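Local atomic coordinates of phenol hydroxylase component phN (Pseudomonas stutzeri, PDB entry 3U52), a protein that probably forms the di-iron oxygenase subunit of a multicomponent phenol hydroxylase, activating dioxygen to hydroxylate phenol and related aromatic compounds. Residues 45-50 and 120-125; 94-99 and 281-286; 208-213 and 277-282. All blocks are in the same frame, centred on the assembly; numbering follows the deposited sequence.

Interaction 1: residues 45-50 and 120-125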
loop_
_atom_site.group_PDB
_atom_site.type_symbol
_atom_site.label_atom_id
_atom_site.label_comp_id
_atom_site.label_asym_id
_atom_site.label_seq_id
_atom_site.Cartn_x
_atom_site.Cartn_y
_atom_site.Cartn_z
ATOM N N THR A 45 -18.332 25.966 34.723
ATOM C CA THR A 45 -17.914 27.272 35.240
ATOM C C THR A 45 -17.198 28.152 34.180
ATOM O O THR A 45 -17.371 29.373 34.170
ATOM C CB THR A 45 -17.035 27.021 36.464
ATOM O OG1 THR A 45 -17.888 26.859 37.617
ATOM C CG2 THR A 45 -16.007 28.123 36.667
ATOM N N ASP A 46 -16.465 27.529 33.257
ATOM C CA ASP A 46 -15.597 28.270 32.330
ATOM C C ASP A 46 -15.027 27.367 31.225
ATOM O O ASP A 46 -14.042 26.632 31.440
ATOM C CB ASP A 46 -14.460 28.930 33.097
ATOM C CG ASP A 46 -13.577 29.828 32.222
ATOM O OD1 ASP A 46 -12.562 30.361 32.772
ATOM O OD2 ASP A 46 -13.893 30.026 31.016
ATOM N N TRP A 47 -15.651 27.457 30.048
ATOM C CA TRP A 47 -15.301 26.602 28.907
ATOM C C TRP A 47 -13.902 26.870 28.406
ATOM O O TRP A 47 -13.263 25.978 27.825
ATOM C CB TRP A 47 -16.316 26.717 27.778
ATOM C CG TRP A 47 -17.505 25.780 27.893
ATOM C CD1 TRP A 47 -18.788 26.127 28.191
ATOM C CD2 TRP A 47 -17.515 24.354 27.702
ATOM N NE1 TRP A 47 -19.604 25.010 28.188
ATOM C CE2 TRP A 47 -18.842 23.915 27.882
ATOM C CE3 TRP A 47 -16.530 23.409 27.407
ATOM C CZ2 TRP A 47 -19.206 22.579 27.768
ATOM C CZ3 TRP A 47 -16.898 22.083 27.291
ATOM C CH2 TRP A 47 -18.214 21.677 27.478
ATOM N N SER A 48 -13.400 28.074 28.681
ATOM C CA SER A 48 -12.057 28.468 28.228
ATOM C C SER A 48 -10.945 27.697 28.965
ATOM O O SER A 48 -9.787 27.608 28.504
ATOM C CB SER A 48 -11.862 29.976 28.388
ATOM O OG SER A 48 -11.484 30.254 29.728
ATOM N N GLN A 49 -11.291 27.096 30.088
ATOM C CA GLN A 49 -10.328 26.226 30.728
ATOM C C GLN A 49 -10.172 24.850 30.072
ATOM O O GLN A 49 -9.302 24.062 30.473
ATOM C CB GLN A 49 -10.624 26.133 32.203
ATOM C CG GLN A 49 -10.426 27.483 32.835
ATOM C CD GLN A 49 -10.898 27.518 34.241
ATOM O OE1 GLN A 49 -10.226 28.098 35.101
ATOM N NE2 GLN A 49 -12.059 26.916 34.506
ATOM N N TRP A 50 -10.995 24.572 29.061
ATOM C CA TRP A 50 -10.777 23.399 28.200
ATOM C C TRP A 50 -9.369 23.429 27.584
ATOM O O TRP A 50 -8.990 24.439 26.960
ATOM C CB TRP A 50 -11.847 23.370 27.080
ATOM C CG TRP A 50 -11.689 22.190 26.170
ATOM C CD1 TRP A 50 -11.064 22.153 24.961
ATOM C CD2 TRP A 50 -12.141 20.873 26.429
ATOM N NE1 TRP A 50 -11.102 20.876 24.436
ATOM C CE2 TRP A 50 -11.760 20.070 25.322
ATOM C CE3 TRP A 50 -12.860 20.283 27.483
ATOM C CZ2 TRP A 50 -12.085 18.692 25.235
ATOM C CZ3 TRP A 50 -13.158 18.906 27.406
ATOM C CH2 TRP A 50 -12.756 18.130 26.288
ATOM N N ARG A 120 -22.240 18.966 18.203
ATOM C CA ARG A 120 -23.162 20.118 18.111
ATOM C C ARG A 120 -23.652 20.664 19.501
ATOM O O ARG A 120 -23.999 21.838 19.615
ATOM C CB ARG A 120 -24.361 19.752 17.216
ATOM C CG ARG A 120 -25.509 20.768 17.236
ATOM C CD ARG A 120 -25.093 22.101 16.545
ATOM N NE ARG A 120 -26.187 23.075 16.553
ATOM C CZ ARG A 120 -26.585 23.760 17.618
ATOM N NH1 ARG A 120 -25.960 23.649 18.816
ATOM N NH2 ARG A 120 -27.614 24.590 17.466
ATOM N N GLN A 121 -23.683 19.846 20.548
ATOM C CA GLN A 121 -24.420 20.235 21.787
ATOM C C GLN A 121 -23.704 21.084 22.784
ATOM O O GLN A 121 -24.381 21.723 23.589
ATOM C CB GLN A 121 -24.963 19.035 22.574
ATOM C CG GLN A 121 -25.876 18.126 21.836
ATOM C CD GLN A 121 -26.912 18.827 21.032
ATOM O OE1 GLN A 121 -27.684 19.720 21.526
ATOM N NE2 GLN A 121 -26.974 18.434 19.761
ATOM N N PHE A 122 -22.360 21.044 22.780
ATOM C CA PHE A 122 -21.543 21.715 23.801
ATOM C C PHE A 122 -21.329 23.156 23.407
ATOM O O PHE A 122 -21.049 23.426 22.224
ATOM C CB PHE A 122 -20.172 21.030 23.979
ATOM C CG PHE A 122 -20.258 19.671 24.568
ATOM C CD1 PHE A 122 -20.991 19.463 25.745
ATOM C CD2 PHE A 122 -19.615 18.606 23.981
ATOM C CE1 PHE A 122 -21.089 18.234 26.339
ATOM C CE2 PHE A 122 -19.721 17.338 24.552
ATOM C CZ PHE A 122 -20.473 17.151 25.746
ATOM N N SER A 123 -21.455 24.074 24.360
ATOM C CA SER A 123 -21.256 25.465 24.049
ATOM C C SER A 123 -19.811 25.810 23.976
ATOM O O SER A 123 -19.471 26.907 23.531
ATOM C CB SER A 123 -21.994 26.427 25.001
ATOM O OG SER A 123 -21.679 26.209 26.375
ATOM N N GLY A 124 -18.932 24.896 24.387
ATOM C CA GLY A 124 -17.496 25.193 24.278
ATOM C C GLY A 124 -16.967 24.802 22.910
ATOM O O GLY A 124 -17.026 23.618 22.539
ATOM N N ALA A 125 -16.453 25.782 22.161
ATOM C CA ALA A 125 -16.079 25.572 20.758
ATOM C C ALA A 125 -14.970 24.548 20.684
ATOM O O ALA A 125 -14.939 23.742 19.773
ATOM C CB ALA A 125 -15.651 26.880 20.079
#

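Interaction 2: residues 94-99 and 281-286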
loop_
_atom_site.group_PDB
_atom_site.type_symbol
_atom_site.label_atom_id
_atom_site.label_comp_id
_atom_site.label_asym_id
_atom_site.label_seq_id
_atom_site.Cartn_x
_atom_site.Cartn_y
_atom_site.Cartn_z
ATOM N N VAL A 94 -11.853 -17.406 12.065
ATOM C CA VAL A 94 -12.758 -16.471 11.402
ATOM C C VAL A 94 -14.009 -16.180 12.302
ATOM O O VAL A 94 -14.626 -15.115 12.183
ATOM C CB VAL A 94 -13.134 -16.944 10.016
ATOM C CG1 VAL A 94 -14.068 -15.940 9.281
ATOM C CG2 VAL A 94 -11.849 -17.208 9.203
ATOM N N ASN A 95 -14.311 -17.084 13.226
ATOM C CA ASN A 95 -15.372 -16.836 14.202
ATOM C C ASN A 95 -15.201 -15.593 15.070
ATOM O O ASN A 95 -16.193 -14.977 15.433
ATOM C CB ASN A 95 -15.637 -18.103 14.994
ATOM C CG ASN A 95 -16.144 -19.222 14.069
ATOM O OD1 ASN A 95 -17.273 -19.181 13.612
ATOM N ND2 ASN A 95 -15.279 -20.163 13.735
ATOM N N ALA A 96 -13.959 -15.204 15.323
ATOM C CA ALA A 96 -13.660 -13.972 16.007
ATOM C C ALA A 96 -14.098 -12.820 15.126
ATOM O O ALA A 96 -14.603 -11.833 15.635
ATOM C CB ALA A 96 -12.230 -13.881 16.282
ATOM N N LEU A 97 -13.971 -12.955 13.808
ATOM C CA LEU A 97 -14.361 -11.856 12.887
ATOM C C LEU A 97 -15.876 -11.727 12.667
ATOM O O LEU A 97 -16.394 -10.618 12.387
ATOM C CB LEU A 97 -13.593 -11.955 11.550
ATOM C CG LEU A 97 -12.042 -12.045 11.624
ATOM C CD1 LEU A 97 -11.429 -12.229 10.217
ATOM C CD2 LEU A 97 -11.379 -10.853 12.354
ATOM N N LYS A 98 -16.593 -12.862 12.757
ATOM C CA LYS A 98 -18.096 -12.856 12.690
ATOM C C LYS A 98 -18.653 -12.084 13.875
ATOM O O LYS A 98 -19.524 -11.239 13.717
ATOM C CB LYS A 98 -18.632 -14.280 12.706
ATOM C CG LYS A 98 -18.046 -15.130 11.576
ATOM C CD LYS A 98 -18.380 -16.600 11.709
ATOM C CE LYS A 98 -17.470 -17.456 10.782
ATOM N NZ LYS A 98 -17.992 -18.853 10.691
ATOM N N LEU A 99 -18.086 -12.344 15.048
ATOM C CA LEU A 99 -18.363 -11.590 16.266
ATOM C C LEU A 99 -18.006 -10.098 16.130
ATOM O O LEU A 99 -18.777 -9.216 16.511
ATOM C CB LEU A 99 -17.593 -12.240 17.423
ATOM C CG LEU A 99 -17.762 -11.970 18.918
ATOM C CD1 LEU A 99 -19.242 -11.874 19.396
ATOM C CD2 LEU A 99 -17.054 -13.115 19.685
ATOM N N ASP A 281 -9.681 -16.217 24.751
ATOM C CA ASP A 281 -9.307 -17.482 25.393
ATOM C C ASP A 281 -9.626 -18.678 24.507
ATOM O O ASP A 281 -8.855 -19.666 24.520
ATOM C CB ASP A 281 -9.998 -17.669 26.748
ATOM C CG ASP A 281 -9.328 -16.876 27.863
ATOM O OD1 ASP A 281 -9.762 -16.981 29.009
ATOM O OD2 ASP A 281 -8.329 -16.172 27.618
ATOM N N TYR A 282 -10.737 -18.603 23.740
ATOM C CA TYR A 282 -11.256 -19.776 22.982
ATOM C C TYR A 282 -11.247 -19.685 21.449
ATOM O O TYR A 282 -11.019 -20.701 20.766
ATOM C CB TYR A 282 -12.707 -20.081 23.410
ATOM C CG TYR A 282 -12.797 -20.710 24.778
ATOM C CD1 TYR A 282 -12.835 -19.923 25.947
ATOM C CD2 TYR A 282 -12.820 -22.091 24.909
ATOM C CE1 TYR A 282 -12.872 -20.495 27.217
ATOM C CE2 TYR A 282 -12.874 -22.700 26.178
ATOM C CZ TYR A 282 -12.912 -21.905 27.313
ATOM O OH TYR A 282 -12.962 -22.545 28.525
ATOM N N MET A 283 -11.554 -18.508 20.900
ATOM C CA MET A 283 -11.713 -18.414 19.461
ATOM C C MET A 283 -10.395 -18.257 18.681
ATOM O O MET A 283 -10.382 -18.480 17.465
ATOM C CB MET A 283 -12.709 -17.336 19.063
ATOM C CG MET A 283 -14.141 -17.540 19.602
ATOM S SD MET A 283 -15.082 -16.243 18.801
ATOM C CE MET A 283 -16.735 -16.832 18.823
ATOM N N LEU A 284 -9.316 -17.880 19.362
ATOM C CA LEU A 284 -8.016 -17.734 18.688
ATOM C C LEU A 284 -7.215 -19.053 18.729
ATOM O O LEU A 284 -6.914 -19.539 19.818
ATOM C CB LEU A 284 -7.198 -16.589 19.315
ATOM C CG LEU A 284 -7.832 -15.189 19.393
ATOM C CD1 LEU A 284 -6.942 -14.248 20.200
ATOM C CD2 LEU A 284 -8.113 -14.619 17.988
ATOM N N PRO A 285 -6.923 -19.656 17.545
ATOM C CA PRO A 285 -6.080 -20.858 17.495
ATOM C C PRO A 285 -4.711 -20.667 18.165
ATOM O O PRO A 285 -4.328 -21.504 19.012
ATOM C CB PRO A 285 -5.953 -21.139 15.981
ATOM C CG PRO A 285 -7.254 -20.629 15.414
ATOM C CD PRO A 285 -7.502 -19.342 16.204
ATOM N N ASN A 286 -4.002 -19.578 17.807
ATOM C CA ASN A 286 -2.796 -19.155 18.544
ATOM C C ASN A 286 -3.128 -18.078 19.553
ATOM O O ASN A 286 -3.646 -17.018 19.164
ATOM C CB ASN A 286 -1.656 -18.694 17.597
ATOM C CG ASN A 286 -1.387 -19.714 16.499
ATOM O OD1 ASN A 286 -1.369 -20.917 16.771
ATOM N ND2 ASN A 286 -1.215 -19.261 15.272
#

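Interaction 3: residues 208-213 and 277-282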
loop_
_atom_site.group_PDB
_atom_site.type_symbol
_atom_site.label_atom_id
_atom_site.label_comp_id
_atom_site.label_asym_id
_atom_site.label_seq_id
_atom_site.Cartn_x
_atom_site.Cartn_y
_atom_site.Cartn_z
ATOM N N VAL A 208 -6.390 -4.534 22.073
ATOM C CA VAL A 208 -5.229 -5.435 22.103
ATOM C C VAL A 208 -5.575 -6.922 21.748
ATOM O O VAL A 208 -4.924 -7.514 20.880
ATOM C CB VAL A 208 -4.408 -5.315 23.411
ATOM C CG1 VAL A 208 -3.134 -6.129 23.294
ATOM C CG2 VAL A 208 -4.036 -3.808 23.724
ATOM N N PRO A 209 -6.588 -7.527 22.403
ATOM C CA PRO A 209 -6.943 -8.908 22.013
ATOM C C PRO A 209 -7.302 -9.111 20.544
ATOM O O PRO A 209 -6.896 -10.122 19.966
ATOM C CB PRO A 209 -8.172 -9.218 22.884
ATOM C CG PRO A 209 -7.987 -8.341 24.102
ATOM C CD PRO A 209 -7.427 -7.061 23.530
ATOM N N PHE A 210 -8.067 -8.192 19.947
ATOM C CA PHE A 210 -8.486 -8.378 18.553
ATOM C C PHE A 210 -7.310 -8.195 17.607
ATOM O O PHE A 210 -7.111 -9.028 16.705
ATOM C CB PHE A 210 -9.671 -7.483 18.131
ATOM C CG PHE A 210 -11.039 -8.092 18.420
ATOM C CD1 PHE A 210 -11.552 -9.137 17.609
ATOM C CD2 PHE A 210 -11.811 -7.645 19.521
ATOM C CE1 PHE A 210 -12.827 -9.719 17.883
ATOM C CE2 PHE A 210 -13.082 -8.204 19.808
ATOM C CZ PHE A 210 -13.605 -9.269 18.972
ATOM N N MET A 211 -6.533 -7.131 17.831
ATOM C CA MET A 211 -5.464 -6.760 16.920
ATOM C C MET A 211 -4.220 -7.628 17.118
ATOM O O MET A 211 -3.603 -8.026 16.154
ATOM C CB MET A 211 -5.176 -5.259 17.028
ATOM C CG MET A 211 -6.472 -4.377 16.888
ATOM S SD MET A 211 -7.313 -4.589 15.293
ATOM C CE MET A 211 -8.966 -4.130 15.641
ATOM N N SER A 212 -3.858 -7.975 18.350
ATOM C CA SER A 212 -2.719 -8.870 18.478
ATOM C C SER A 212 -3.105 -10.326 18.179
ATOM O O SER A 212 -2.279 -11.075 17.649
ATOM C CB SER A 212 -1.940 -8.664 19.778
ATOM O OG SER A 212 -2.628 -9.262 20.838
ATOM N N GLY A 213 -4.375 -10.703 18.401
ATOM C CA GLY A 213 -4.891 -11.997 17.909
ATOM C C GLY A 213 -4.712 -12.121 16.396
ATOM O O GLY A 213 -4.312 -13.177 15.891
ATOM N N SER A 277 -13.461 -11.634 26.397
ATOM C CA SER A 277 -12.806 -12.660 27.185
ATOM C C SER A 277 -12.923 -14.024 26.543
ATOM O O SER A 277 -11.957 -14.781 26.467
ATOM C CB SER A 277 -13.326 -12.710 28.636
ATOM O OG SER A 277 -14.568 -13.346 28.674
ATOM N N MET A 278 -14.126 -14.337 26.078
ATOM C CA MET A 278 -14.405 -15.602 25.390
ATOM C C MET A 278 -13.637 -15.724 24.037
ATOM O O MET A 278 -13.111 -16.784 23.682
ATOM C CB MET A 278 -15.921 -15.683 25.157
ATOM C CG MET A 278 -16.335 -16.836 24.369
ATOM S SD MET A 278 -18.115 -16.763 24.067
ATOM C CE MET A 278 -18.119 -15.530 22.712
ATOM N N MET A 279 -13.633 -14.650 23.263
ATOM C CA MET A 279 -12.888 -14.584 21.991
ATOM C C MET A 279 -11.418 -14.924 22.150
ATOM O O MET A 279 -10.863 -15.794 21.435
ATOM C CB MET A 279 -13.043 -13.156 21.430
ATOM C CG MET A 279 -12.533 -12.893 20.015
ATOM S SD MET A 279 -10.740 -12.808 19.840
ATOM C CE MET A 279 -10.075 -11.322 20.498
ATOM N N MET A 280 -10.755 -14.202 23.045
ATOM C CA MET A 280 -9.302 -14.360 23.151
ATOM C C MET A 280 -8.894 -15.703 23.803
ATOM O O MET A 280 -7.861 -16.266 23.423
ATOM C CB MET A 280 -8.626 -13.171 23.851
ATOM C CG MET A 280 -8.844 -13.086 25.354
ATOM S SD MET A 280 -8.279 -11.495 26.017
ATOM C CE MET A 280 -6.515 -11.687 26.040
ATOM N N ASP A 281 -9.681 -16.217 24.751
ATOM C CA ASP A 281 -9.307 -17.482 25.393
ATOM C C ASP A 281 -9.626 -18.678 24.507
ATOM O O ASP A 281 -8.855 -19.666 24.520
ATOM C CB ASP A 281 -9.998 -17.669 26.748
ATOM C CG ASP A 281 -9.328 -16.876 27.863
ATOM O OD1 ASP A 281 -9.762 -16.981 29.009
ATOM O OD2 ASP A 281 -8.329 -16.172 27.618
ATOM N N TYR A 282 -10.737 -18.603 23.740
ATOM C CA TYR A 282 -11.256 -19.776 22.982
ATOM C C TYR A 282 -11.247 -19.685 21.449
ATOM O O TYR A 282 -11.019 -20.701 20.766
ATOM C CB TYR A 282 -12.707 -20.081 23.410
ATOM C CG TYR A 282 -12.797 -20.710 24.778
ATOM C CD1 TYR A 282 -12.835 -19.923 25.947
ATOM C CD2 TYR A 282 -12.820 -22.091 24.909
ATOM C CE1 TYR A 282 -12.872 -20.495 27.217
ATOM C CE2 TYR A 282 -12.874 -22.700 26.178
ATOM C CZ TYR A 282 -12.912 -21.905 27.313
ATOM O OH TYR A 282 -12.962 -22.545 28.525
#

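Interaction 1: residues 45-50 and 120-125
The indole of W47 lies flat against the backbone of G124 in a CH-pi contact, and G124 contributes the largest share of its segment's side of the interface. G124 CA sits 3.8 Å from the centroid of the five-membered ring, over its face, and comes to 3.5 Å from W47 CD2. Glycine suits the site because any CB here would run into W47 CE3; it also occupies the N-cap position of helix 125-155. The aromatic contact is more glancing: the six-membered ring of W47 and the ring of F122 are inclined at 50°, with W47 CH2 4.0 Å from F122 CD1.

Polar atoms gather at the pyrrole edge of the indole. With its first torsion at 55°, between the backbone N and the carbonyl carbon, S123 OG, which is hydrogen-bonded to E37, lies 3.0 Å from W47 NE1. Across W47 itself the chain is shaped by an Asx turn, in which D46 OD2 accepts from S48 N (3.1 Å) and from S48 OG (2.7 Å), both on one face of the carboxylate.

F246 meets the W47 ring as well, and F122 packs on F188. The cluster is thus an aromatic-lined apolar pocket: W47 and W50, with F188 and L191, hold a bound xenon.

Interaction 2: residues 94-99 and 281-286
A96 and M283 mark the closest backbone approach, their CA atoms 6.0 Å apart, where the 94-99 part of helix 94-103 meets the end region of helix 254-283 with its wider pi-type turn. M283 supplies nearly everything on its side. Its CG stands anti to the carbonyl carbon (chi1 -61°), and the chain runs extended beyond it, which carries the thioether across to the other helix. There SD rests on backbone, 3.8 Å from N95 O and the same distance from A96 N. The terminal CE lies between L99 CD2 (3.8 Å) and N95 CB (4.2 Å). L99 meets this chain at about a right angle, its CD2 branch also 3.8 Å from M283 SD. The small CB of A96, 4.5 Å from M283 CB, lets the two backbones come this near, whereas a long, flexible methionine can follow an uneven surface.

The amide of N95 is engaged on its own side: ND2 bonds R92 O, and OD1 accepts from K98 NZ (3.0 Å), a lysine that also makes a salt bridge to D491. F348 and W336 pack on M283 from elsewhere in the chain. Such buried helix-to-helix packing belongs to the interior of the helical fold of what is probably a di-iron hydroxylase subunit.

Interaction 3: residues 208-213 and 277-282
M279 and F210 form a Met-aromatic contact between two helices of the di-iron hydroxylase fold; helix 187-216, which bears F210, also supplies the iron ligand E199. The axes of the short segments 208-213 and 277-282 approach to 9.9 Å and run roughly parallel, at 31°.

Packing is tight around M279. Its CG is anti to the backbone N (chi1 -171°), and the chain then bends twice, folding the methyl CE over the middle of the F210 ring, 3.9 Å from the centroid and 11° off the normal. SD lies over the same face, at 4.6 Å from the centroid, and CG touches the ring's rim, 3.8 Å from F210 CE1. Replacing F210 with alanine would probably open a gap beside F100, whose ring meets it edge-to-face, and leave the M279 methyl without its aromatic face and freer to turn.

The M280 side is slighter: the pyrrolidine CG of P209 meets M280 SD at 3.7 Å, and M280 also packs on W291 and A294. Proline, lacking an N-H, fits the kink here. On the far side, M211 and S212 pack on side chains of another protein of the assembly. The closest approach of all is a methyl against a carbonyl: M279 CE lies 3.4 Å from P209 O, the oxygen that also accepts from G213 N.

In the fold
Interactions 2 and 3 are neighbours, with centres 7 Å apart, and both use helix 254-283. They touch through A96, whose CB lies 3.9 Å from M279 CG and whose O lies 3.6 Å from F210 CE1, so three helices meet around M279. Interaction 1 stands on the opposite side of the chain's centre, its centre about 43 Å from that of interaction 2 and about 38 Å from that of interaction 3. A xenon lies near each region: about 4 Å from the W47 side chain, and about 6 Å from that of F210. The F210 side chain is about 12 Å from an iron ion, so interaction 3 lies in the region of the di-iron centre without touching it.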